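Local coordinates for penicillin-binding protein (PDB 3TG9) that probably reacts with penicillin-like beta-lactams through an active-site serine, as expected of a penicillin-binding protein of the serine beta-lactamase family, at residues B[232-245]-B[300-313]. Residues are numbered along the deposited sequence; the frame is centred on the assembly and turned at random.
Sequences VTAEDMMKLWLALM and SAFYPTSNGIVVVC
One face of the W241 indole lies against the strand 300-303: F302 CB stands 4.0 Å from the centroid of the six-membered ring, a CH-pi contact, and A301 C sits over the same face toward its rim. At the indole edge, NE1 of W241 donates to OG of S300 over 3.0 Å, in the ring plane and with an N-H...O angle of 158°. S300 OG, in turn, donates to V310 O at 2.7 Å, in the carbonyl plane, adding to the strand-pair bond that V310 O already accepts from A301 N. The F302 ring receives M245 over one face, CG 3.5 Å from the centroid and only 8° off the normal. A bend at chi2 brings SD over that face too, a Met-aromatic contact. Along strand 308-313 the contacts are mostly aliphatic. I309 CD1 presses on L242 CD2 at 3.3 Å, tighter than usual, while V311 CG1 meets M237 CB at 3.7 Å. Helix 234-245 runs roughly antiparallel (144°) to this strand, covering one side of the central antiparallel sheet; helix 320-330 touches A301, V310 and V312, whose CB atoms point away from helix 234-245. The hydrogen-bonded chain from W241 NE1 through S300 OG to V310 O satisfies the buried indole N-H and serine hydroxyl together, and its in-plane bond, with the strand against one face, helps to hold the indole's rotation.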
ATOM      1  N   VAL B 232       5.240 -17.083   4.260  1.00 21.73           N
ATOM      2  CA  VAL B 232       5.064 -18.315   5.012  1.00 26.60           C
ATOM      3  C   VAL B 232       5.077 -17.974   6.486  1.00 26.66           C
ATOM      4  O   VAL B 232       5.439 -16.858   6.863  1.00 22.81           O
ATOM      5  CB  VAL B 232       6.212 -19.324   4.759  1.00 25.74           C
ATOM      6  CG1 VAL B 232       6.310 -19.681   3.281  1.00 26.41           C
ATOM      7  CG2 VAL B 232       7.524 -18.766   5.273  1.00 23.14           C
ATOM      8  N   THR B 233       4.670 -18.940   7.308  1.00 26.88           N
ATOM      9  CA  THR B 233       4.913 -18.903   8.744  1.00 29.11           C
ATOM     10  C   THR B 233       6.185 -19.708   8.994  1.00 31.16           C
ATOM     11  O   THR B 233       6.560 -20.538   8.166  1.00 28.68           O
ATOM     12  CB  THR B 233       3.778 -19.587   9.517  1.00 31.08           C
ATOM     13  OG1 THR B 233       3.680 -20.951   9.093  1.00 29.05           O
ATOM     14  CG2 THR B 233       2.441 -18.884   9.270  1.00 28.15           C
ATOM     15  N   ALA B 234       6.841 -19.473  10.130  1.00 31.22           N
ATOM     16  CA  ALA B 234       8.074 -20.187  10.469  1.00 27.22           C
ATOM     17  C   ALA B 234       7.899 -21.693  10.349  1.00 30.43           C
ATOM     18  O   ALA B 234       8.757 -22.391   9.791  1.00 31.02           O
ATOM     19  CB  ALA B 234       8.536 -19.820  11.877  1.00 27.15           C
ATOM     20  N   GLU B 235       6.788 -22.195  10.880  1.00 26.47           N
ATOM     21  CA  GLU B 235       6.540 -23.628  10.907  1.00 29.64           C
ATOM     22  C   GLU B 235       6.179 -24.209   9.539  1.00 31.02           C
ATOM     23  O   GLU B 235       6.522 -25.347   9.246  1.00 31.45           O
ATOM     24  CB  GLU B 235       5.479 -23.990  11.952  1.00 30.98           C
ATOM     25  CG  GLU B 235       5.326 -25.488  12.124  1.00 36.36           C
ATOM     26  CD  GLU B 235       4.482 -25.865  13.330  1.00 47.35           C
ATOM     27  OE1 GLU B 235       3.824 -24.966  13.905  1.00 46.60           O
ATOM     28  OE2 GLU B 235       4.480 -27.067  13.693  1.00 47.23           O
ATOM     29  N   ASP B 236       5.491 -23.444   8.699  1.00 27.71           N
ATOM     30  CA  ASP B 236       5.339 -23.854   7.306  1.00 30.83           C
ATOM     31  C   ASP B 236       6.714 -23.930   6.593  1.00 29.07           C
ATOM     32  O   ASP B 236       6.897 -24.726   5.677  1.00 25.48           O
ATOM     33  CB  ASP B 236       4.393 -22.916   6.546  1.00 31.35           C
ATOM     34  CG  ASP B 236       2.939 -23.386   6.572  1.00 34.73           C
ATOM     35  OD1 ASP B 236       2.608 -24.294   7.368  1.00 38.48           O
ATOM     36  OD2 ASP B 236       2.126 -22.855   5.784  1.00 32.61           O
ATOM     37  N   MET B 237       7.672 -23.099   6.991  1.00 27.13           N
ATOM     38  CA  MET B 237       9.004 -23.208   6.388  1.00 30.61           C
ATOM     39  C   MET B 237       9.682 -24.464   6.918  1.00 31.63           C
ATOM     40  O   MET B 237      10.345 -25.189   6.177  1.00 32.73           O
ATOM     41  CB  MET B 237       9.882 -21.982   6.649  1.00 27.91           C
ATOM     42  CG  MET B 237      11.194 -22.011   5.840  1.00 24.89           C
ATOM     43  SD  MET B 237      10.867 -21.953   4.059  1.00 28.93           S
ATOM     44  CE  MET B 237      12.393 -22.623   3.369  1.00 28.01           C
ATOM     45  N   MET B 238       9.494 -24.729   8.203  1.00 31.93           N
ATOM     46  CA  MET B 238       9.965 -25.980   8.779  1.00 30.34           C
ATOM     47  C   MET B 238       9.371 -27.160   8.013  1.00 31.34           C
ATOM     48  O   MET B 238      10.077 -28.078   7.625  1.00 35.03           O
ATOM     49  CB  MET B 238       9.571 -26.065  10.249  1.00 30.06           C
ATOM     50  CG  MET B 238      10.035 -27.346  10.936  1.00 34.57           C
ATOM     51  SD  MET B 238       9.064 -27.707  12.398  1.00 39.08           S
ATOM     52  CE  MET B 238       7.675 -28.566  11.660  1.00 34.35           C
ATOM     53  N   LYS B 239       8.066 -27.139   7.792  1.00 34.17           N
ATOM     54  CA  LYS B 239       7.419 -28.220   7.056  1.00 34.83           C
ATOM     55  C   LYS B 239       7.961 -28.346   5.642  1.00 32.81           C
ATOM     56  O   LYS B 239       7.930 -29.429   5.060  1.00 29.42           O
ATOM     57  CB  LYS B 239       5.902 -28.014   6.985  1.00 34.08           C
ATOM     58  CG  LYS B 239       5.173 -28.141   8.316  1.00 38.82           C
ATOM     59  CD  LYS B 239       3.662 -28.044   8.112  1.00 41.17           C
ATOM     60  CE  LYS B 239       2.931 -27.784   9.423  1.00 47.03           C
ATOM     61  NZ  LYS B 239       3.510 -28.576  10.553  1.00 48.54           N
ATOM     62  N   LEU B 240       8.422 -27.237   5.067  1.00 33.13           N
ATOM     63  CA  LEU B 240       8.920 -27.287   3.698  1.00 28.31           C
ATOM     64  C   LEU B 240      10.247 -28.051   3.609  1.00 28.93           C
ATOM     65  O   LEU B 240      10.457 -28.848   2.691  1.00 30.39           O
ATOM     66  CB  LEU B 240       9.054 -25.887   3.083  1.00 30.07           C
ATOM     67  CG  LEU B 240       9.684 -26.028   1.691  1.00 29.37           C
ATOM     68  CD1 LEU B 240       8.959 -25.293   0.607  1.00 35.24           C
ATOM     69  CD2 LEU B 240      11.181 -25.699   1.716  1.00 30.36           C
ATOM     70  N   TRP B 241      11.140 -27.799   4.559  1.00 29.06           N
ATOM     71  CA  TRP B 241      12.405 -28.524   4.628  1.00 30.07           C
ATOM     72  C   TRP B 241      12.146 -30.018   4.866  1.00 35.61           C
ATOM     73  O   TRP B 241      12.717 -30.879   4.194  1.00 34.69           O
ATOM     74  CB  TRP B 241      13.265 -27.972   5.765  1.00 31.04           C
ATOM     75  CG  TRP B 241      13.967 -26.676   5.471  1.00 32.00           C
ATOM     76  CD1 TRP B 241      13.770 -25.475   6.097  1.00 30.70           C
ATOM     77  CD2 TRP B 241      14.993 -26.452   4.491  1.00 32.75           C
ATOM     78  NE1 TRP B 241      14.606 -24.516   5.562  1.00 29.19           N
ATOM     79  CE2 TRP B 241      15.368 -25.091   4.578  1.00 32.79           C
ATOM     80  CE3 TRP B 241      15.626 -27.269   3.550  1.00 28.31           C
ATOM     81  CZ2 TRP B 241      16.355 -24.533   3.763  1.00 31.33           C
ATOM     82  CZ3 TRP B 241      16.606 -26.715   2.744  1.00 28.27           C
ATOM     83  CH2 TRP B 241      16.961 -25.357   2.855  1.00 29.82           C
ATOM     84  N   LEU B 242      11.287 -30.314   5.840  1.00 33.61           N
ATOM     85  CA  LEU B 242      10.917 -31.685   6.163  1.00 33.70           C
ATOM     86  C   LEU B 242      10.428 -32.439   4.932  1.00 33.51           C
ATOM     87  O   LEU B 242      10.971 -33.483   4.586  1.00 34.98           O
ATOM     88  CB  LEU B 242       9.858 -31.702   7.261  1.00 32.44           C
ATOM     89  CG  LEU B 242      10.378 -31.206   8.611  1.00 35.31           C
ATOM     90  CD1 LEU B 242       9.274 -31.205   9.655  1.00 36.32           C
ATOM     91  CD2 LEU B 242      11.557 -32.054   9.076  1.00 36.53           C
ATOM     92  N   ALA B 243       9.417 -31.904   4.260  1.00 29.51           N
ATOM     93  CA  ALA B 243       8.898 -32.524   3.041  1.00 30.80           C
ATOM     94  C   ALA B 243       9.972 -32.704   1.970  1.00 35.73           C
ATOM     95  O   ALA B 243       9.981 -33.711   1.261  1.00 37.77           O
ATOM     96  CB  ALA B 243       7.729 -31.717   2.490  1.00 33.07           C
ATOM     97  N   LEU B 244      10.866 -31.727   1.834  1.00 33.98           N
ATOM     98  CA  LEU B 244      11.934 -31.829   0.846  1.00 34.29           C
ATOM     99  C   LEU B 244      12.888 -32.986   1.183  1.00 33.99           C
ATOM    100  O   LEU B 244      13.153 -33.846   0.344  1.00 30.81           O
ATOM    101  CB  LEU B 244      12.702 -30.503   0.732  1.00 34.78           C
ATOM    102  CG  LEU B 244      13.883 -30.437  -0.250  1.00 31.86           C
ATOM    103  CD1 LEU B 244      13.437 -30.677  -1.698  1.00 25.92           C
ATOM    104  CD2 LEU B 244      14.632 -29.108  -0.133  1.00 29.10           C
ATOM    105  N   MET B 245      13.393 -33.001   2.413  1.00 32.09           N
ATOM    106  CA  MET B 245      14.364 -34.004   2.834  1.00 36.33           C
ATOM    107  C   MET B 245      13.778 -35.404   2.973  1.00 36.69           C
ATOM    108  O   MET B 245      14.519 -36.374   3.034  1.00 38.04           O
ATOM    109  CB  MET B 245      15.043 -33.588   4.141  1.00 34.83           C
ATOM    110  CG  MET B 245      15.828 -32.291   4.027  1.00 40.51           C
ATOM    111  SD  MET B 245      16.859 -32.247   2.545  1.00 39.97           S
ATOM    112  CE  MET B 245      17.569 -30.603   2.671  1.00 37.04           C
ATOM    113  N   SER B 300      16.954 -19.315   6.542  1.00 27.29           N
ATOM    114  CA  SER B 300      16.473 -20.631   6.923  1.00 28.51           C
ATOM    115  C   SER B 300      17.437 -21.701   6.426  1.00 30.64           C
ATOM    116  O   SER B 300      18.059 -21.542   5.375  1.00 29.26           O
ATOM    117  CB  SER B 300      15.071 -20.863   6.371  1.00 26.66           C
ATOM    118  OG  SER B 300      14.425 -21.909   7.062  1.00 28.77           O
ATOM    119  N   ALA B 301      17.550 -22.793   7.182  1.00 29.14           N
ATOM    120  CA  ALA B 301      18.553 -23.800   6.891  1.00 28.96           C
ATOM    121  C   ALA B 301      18.178 -25.182   7.395  1.00 30.43           C
ATOM    122  O   ALA B 301      17.424 -25.327   8.357  1.00 33.44           O
ATOM    123  CB  ALA B 301      19.894 -23.382   7.473  1.00 29.02           C
ATOM    124  N   PHE B 302      18.713 -26.194   6.724  1.00 29.37           N
ATOM    125  CA  PHE B 302      18.609 -27.572   7.170  1.00 30.30           C
ATOM    126  C   PHE B 302      20.023 -28.098   7.406  1.00 36.78           C
ATOM    127  O   PHE B 302      20.871 -28.057   6.515  1.00 29.91           O
ATOM    128  CB  PHE B 302      17.902 -28.420   6.120  1.00 30.82           C
ATOM    129  CG  PHE B 302      17.779 -29.869   6.495  1.00 34.80           C
ATOM    130  CD1 PHE B 302      18.733 -30.785   6.090  1.00 36.24           C
ATOM    131  CD2 PHE B 302      16.706 -30.316   7.251  1.00 34.60           C
ATOM    132  CE1 PHE B 302      18.620 -32.126   6.438  1.00 39.85           C
ATOM    133  CE2 PHE B 302      16.587 -31.657   7.600  1.00 38.40           C
ATOM    134  CZ  PHE B 302      17.544 -32.559   7.197  1.00 38.63           C
ATOM    135  N   TYR B 303      20.275 -28.581   8.616  1.00 34.76           N
ATOM    136  CA  TYR B 303      21.588 -29.069   8.985  1.00 36.44           C
ATOM    137  C   TYR B 303      21.609 -30.595   8.962  1.00 35.64           C
ATOM    138  O   TYR B 303      21.131 -31.232   9.892  1.00 36.43           O
ATOM    139  CB  TYR B 303      21.966 -28.535  10.366  1.00 36.82           C
ATOM    140  CG  TYR B 303      21.853 -27.029  10.469  1.00 36.42           C
ATOM    141  CD1 TYR B 303      22.952 -26.212  10.262  1.00 36.43           C
ATOM    142  CD2 TYR B 303      20.643 -26.424  10.764  1.00 41.52           C
ATOM    143  CE1 TYR B 303      22.851 -24.833  10.357  1.00 37.27           C
ATOM    144  CE2 TYR B 303      20.533 -25.043  10.853  1.00 37.98           C
ATOM    145  CZ  TYR B 303      21.639 -24.256  10.652  1.00 38.37           C
ATOM    146  OH  TYR B 303      21.525 -22.882  10.737  1.00 43.47           O
ATOM    147  N   PRO B 304      22.163 -31.178   7.884  1.00 37.08           N
ATOM    148  CA  PRO B 304      22.186 -32.627   7.619  1.00 40.73           C
ATOM    149  C   PRO B 304      22.765 -33.442   8.777  1.00 41.35           C
ATOM    150  O   PRO B 304      22.355 -34.581   9.010  1.00 43.46           O
ATOM    151  CB  PRO B 304      23.109 -32.751   6.397  1.00 40.63           C
ATOM    152  CG  PRO B 304      23.106 -31.401   5.758  1.00 36.23           C
ATOM    153  CD  PRO B 304      22.924 -30.414   6.878  1.00 35.37           C
ATOM    154  N   THR B 305      23.712 -32.858   9.498  1.00 38.63           N
ATOM    155  CA  THR B 305      24.373 -33.558  10.594  1.00 47.10           C
ATOM    156  C   THR B 305      23.397 -33.895  11.713  1.00 51.89           C
ATOM    157  O   THR B 305      23.265 -35.054  12.117  1.00 52.29           O
ATOM    158  CB  THR B 305      25.521 -32.715  11.173  1.00 45.61           C
ATOM    159  OG1 THR B 305      26.677 -32.841  10.332  1.00 46.07           O
ATOM    160  CG2 THR B 305      25.856 -33.162  12.590  1.00 49.33           C
ATOM    161  N   SER B 306      22.714 -32.872  12.209  1.00 44.85           N
ATOM    162  CA  SER B 306      21.842 -33.033  13.356  1.00 44.18           C
ATOM    163  C   SER B 306      20.400 -33.181  12.908  1.00 45.20           C
ATOM    164  O   SER B 306      19.494 -33.279  13.733  1.00 47.06           O
ATOM    165  CB  SER B 306      21.994 -31.831  14.285  1.00 44.37           C
ATOM    166  OG  SER B 306      22.295 -30.660  13.539  1.00 46.87           O
ATOM    167  N   ASN B 307      20.198 -33.231  11.594  1.00 43.46           N
ATOM    168  CA  ASN B 307      18.861 -33.094  11.030  1.00 46.01           C
ATOM    169  C   ASN B 307      18.142 -31.903  11.648  1.00 40.47           C
ATOM    170  O   ASN B 307      16.964 -31.976  11.969  1.00 40.93           O
ATOM    171  CB  ASN B 307      18.045 -34.376  11.206  1.00 49.53           C
ATOM    172  CG  ASN B 307      18.149 -35.297  10.006  1.00 56.43           C
ATOM    173  OD1 ASN B 307      17.246 -36.087   9.734  1.00 61.51           O
ATOM    174  ND2 ASN B 307      19.255 -35.190   9.272  1.00 49.17           N
ATOM    175  N   GLY B 308      18.875 -30.810  11.824  1.00 40.06           N
ATOM    176  CA  GLY B 308      18.320 -29.609  12.415  1.00 39.71           C
ATOM    177  C   GLY B 308      17.649 -28.735  11.376  1.00 36.66           C
ATOM    178  O   GLY B 308      17.983 -28.804  10.197  1.00 34.56           O
ATOM    179  N   ILE B 309      16.683 -27.935  11.816  1.00 40.58           N
ATOM    180  CA  ILE B 309      16.022 -26.943  10.963  1.00 34.89           C
ATOM    181  C   ILE B 309      15.954 -25.641  11.735  1.00 33.61           C
ATOM    182  O   ILE B 309      15.550 -25.624  12.899  1.00 36.25           O
ATOM    183  CB  ILE B 309      14.587 -27.359  10.583  1.00 35.79           C
ATOM    184  CG1 ILE B 309      14.591 -28.624   9.722  1.00 39.32           C
ATOM    185  CG2 ILE B 309      13.882 -26.241   9.835  1.00 35.66           C
ATOM    186  CD1 ILE B 309      13.196 -29.183   9.471  1.00 35.37           C
ATOM    187  N   VAL B 310      16.385 -24.559  11.097  1.00 28.32           N
ATOM    188  CA  VAL B 310      16.240 -23.219  11.659  1.00 30.19           C
ATOM    189  C   VAL B 310      15.463 -22.341  10.671  1.00 31.56           C
ATOM    190  O   VAL B 310      15.613 -22.459   9.457  1.00 31.47           O
ATOM    191  CB  VAL B 310      17.603 -22.573  12.014  1.00 34.30           C
ATOM    192  CG1 VAL B 310      17.408 -21.166  12.574  1.00 32.44           C
ATOM    193  CG2 VAL B 310      18.348 -23.439  13.014  1.00 37.39           C
ATOM    194  N   VAL B 311      14.590 -21.499  11.198  1.00 32.92           N
ATOM    195  CA  VAL B 311      13.830 -20.577  10.369  1.00 32.57           C
ATOM    196  C   VAL B 311      13.826 -19.252  11.090  1.00 29.37           C
ATOM    197  O   VAL B 311      13.413 -19.180  12.241  1.00 37.66           O
ATOM    198  CB  VAL B 311      12.375 -21.036  10.168  1.00 29.84           C
ATOM    199  CG1 VAL B 311      11.642 -20.072   9.262  1.00 26.38           C
ATOM    200  CG2 VAL B 311      12.325 -22.449   9.595  1.00 24.66           C
ATOM    201  N   VAL B 312      14.317 -18.209  10.438  1.00 29.19           N
ATOM    202  CA  VAL B 312      14.201 -16.866  10.994  1.00 31.34           C
ATOM    203  C   VAL B 312      13.442 -15.955  10.031  1.00 27.91           C
ATOM    204  O   VAL B 312      13.943 -15.623   8.958  1.00 26.89           O
ATOM    205  CB  VAL B 312      15.581 -16.270  11.344  1.00 29.38           C
ATOM    206  CG1 VAL B 312      15.420 -14.941  12.042  1.00 27.26           C
ATOM    207  CG2 VAL B 312      16.368 -17.240  12.232  1.00 27.90           C
ATOM    208  N   CYS B 313      12.219 -15.584  10.410  1.00 33.90           N
ATOM    209  CA  CYS B 313      11.416 -14.638   9.640  1.00 27.18           C
ATOM    210  C   CYS B 313      11.397 -13.296  10.361  1.00 30.14           C
ATOM    211  O   CYS B 313      11.258 -13.249  11.579  1.00 34.35           O
ATOM    212  CB  CYS B 313       9.991 -15.159   9.467  1.00 27.81           C
ATOM    213  SG  CYS B 313       9.823 -16.655   8.475  1.00 24.05           S
TER